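Local coordinates for protein soluble KIT ligand (Mus musculus, PDB 2O27) that binds and dimerises the receptor tyrosine kinase KIT as a non-covalent homodimeric four-helix cytokine, promoting survival and proliferation of haematopoietic, germ and pigment cells, at residues 106-109 against 110-114. Sequence-based numbering, arbitrary orientation.
Sequences RSFT and PEEFF
With CG of Glu112 anti to its carbonyl carbon and the chain extended beyond, OE2 turns back to accept a weak but nearly straight hydrogen bond from Thr109 N (3.3 Å, 173°). Thr109 has its OG1 anti to the backbone N (chi1 -161°), which directs CG2 across the Glu112 side chain, 3.2 Å from CG. A water lies 3.2 Å from OG1 of Thr109 and accepts from Glu111 N. Thr109 occupies the N-cap position, right before the helix, but its hydroxyl makes no capping bond; with only the weak bond to Glu112, three residues on, the capping box is incomplete. An acidic residue suits this first turn, its charge probably favoured by the helix's N-terminal end. Here strand 104-108 of the two-stranded antiparallel sheet passes directly into helix 110-124 of the short-chain four-helix cytokine fold. Proline at 110 costs no helix bond by its missing N-H. Phe113 N donates to Thr109 O at 2.7 Å, starting the helical bonding. Glu112 OE2 lies at the Phe108 ring edge, 3.8 Å from CD2, the carboxylate turned 77° from the ring. Apolar, as their burial demands, Phe108 and Phe113 pack CB to CB at 4.3 Å, and the Phe113 ring reaches Leu50 and Leu54 of helix 43-58.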
# COMPACT_ATOMS: atom_id res chain seq x y z
N ARG A 106 2.56 -3.35 -17.34
CA ARG A 106 1.30 -3.74 -16.72
C ARG A 106 1.31 -3.43 -15.22
O ARG A 106 2.35 -3.04 -14.64
CB ARG A 106 1.04 -5.23 -16.93
CG ARG A 106 1.11 -5.66 -18.39
CD ARG A 106 0.20 -6.83 -18.70
NE ARG A 106 0.56 -8.07 -18.01
CZ ARG A 106 -0.15 -9.19 -18.08
NH1 ARG A 106 -1.26 -9.23 -18.81
NH2 ARG A 106 0.24 -10.27 -17.42
N SER A 107 0.16 -3.58 -14.58
CA SER A 107 0.09 -3.33 -13.16
C SER A 107 -0.37 -4.62 -12.55
O SER A 107 -1.21 -5.31 -13.10
CB SER A 107 -0.86 -2.18 -12.83
OG SER A 107 -2.16 -2.43 -13.29
N PHE A 108 0.23 -4.96 -11.41
CA PHE A 108 -0.11 -6.19 -10.73
C PHE A 108 -0.37 -5.94 -9.28
O PHE A 108 0.13 -4.99 -8.69
CB PHE A 108 1.04 -7.20 -10.85
CG PHE A 108 1.36 -7.60 -12.26
CD1 PHE A 108 2.20 -6.84 -13.04
CD2 PHE A 108 0.79 -8.74 -12.82
CE1 PHE A 108 2.48 -7.23 -14.37
CE2 PHE A 108 1.07 -9.12 -14.15
CZ PHE A 108 1.91 -8.37 -14.91
N THR A 109 -1.16 -6.83 -8.70
CA THR A 109 -1.46 -6.77 -7.29
C THR A 109 -0.19 -7.27 -6.60
O THR A 109 0.65 -7.92 -7.23
CB THR A 109 -2.63 -7.73 -6.97
OG1 THR A 109 -3.21 -7.35 -5.72
CG2 THR A 109 -2.14 -9.15 -6.86
N PRO A 110 -0.04 -6.98 -5.30
CA PRO A 110 1.18 -7.45 -4.63
C PRO A 110 1.36 -8.97 -4.68
O PRO A 110 2.48 -9.45 -4.86
CB PRO A 110 1.01 -6.90 -3.21
CG PRO A 110 0.25 -5.57 -3.48
CD PRO A 110 -0.81 -6.07 -4.42
N GLU A 111 0.28 -9.72 -4.52
CA GLU A 111 0.36 -11.18 -4.56
C GLU A 111 0.87 -11.60 -5.91
O GLU A 111 1.74 -12.45 -6.01
CB GLU A 111 -1.03 -11.81 -4.34
CG GLU A 111 -1.23 -12.41 -2.96
CD GLU A 111 -0.44 -13.70 -2.74
OE1 GLU A 111 -0.35 -14.15 -1.57
OE2 GLU A 111 0.08 -14.26 -3.73
N GLU A 112 0.34 -10.99 -6.96
CA GLU A 112 0.74 -11.32 -8.31
C GLU A 112 2.15 -10.88 -8.64
O GLU A 112 2.88 -11.57 -9.36
CB GLU A 112 -0.22 -10.65 -9.30
CG GLU A 112 -1.62 -11.22 -9.27
CD GLU A 112 -2.60 -10.41 -10.09
OE1 GLU A 112 -3.76 -10.86 -10.21
OE2 GLU A 112 -2.22 -9.32 -10.60
N PHE A 113 2.53 -9.71 -8.13
CA PHE A 113 3.84 -9.19 -8.40
C PHE A 113 4.89 -10.12 -7.82
O PHE A 113 5.83 -10.53 -8.51
CB PHE A 113 4.03 -7.82 -7.78
CG PHE A 113 5.40 -7.28 -7.94
CD1 PHE A 113 5.80 -6.73 -9.15
CD2 PHE A 113 6.32 -7.36 -6.91
CE1 PHE A 113 7.09 -6.27 -9.34
CE2 PHE A 113 7.61 -6.91 -7.09
CZ PHE A 113 8.00 -6.36 -8.32
N PHE A 114 4.70 -10.45 -6.55
CA PHE A 114 5.64 -11.29 -5.85
C PHE A 114 5.59 -12.76 -6.24
O PHE A 114 6.46 -13.54 -5.85
CB PHE A 114 5.49 -11.07 -4.35
CG PHE A 114 6.05 -9.74 -3.89
CD1 PHE A 114 5.21 -8.69 -3.56
CD2 PHE A 114 7.44 -9.53 -3.86
CE1 PHE A 114 5.75 -7.43 -3.22
CE2 PHE A 114 7.97 -8.29 -3.52
CZ PHE A 114 7.13 -7.24 -3.21
O HOH W 1 -3.84 -7.50 -12.78
O HOH W 2 -1.99 -8.82 -3.15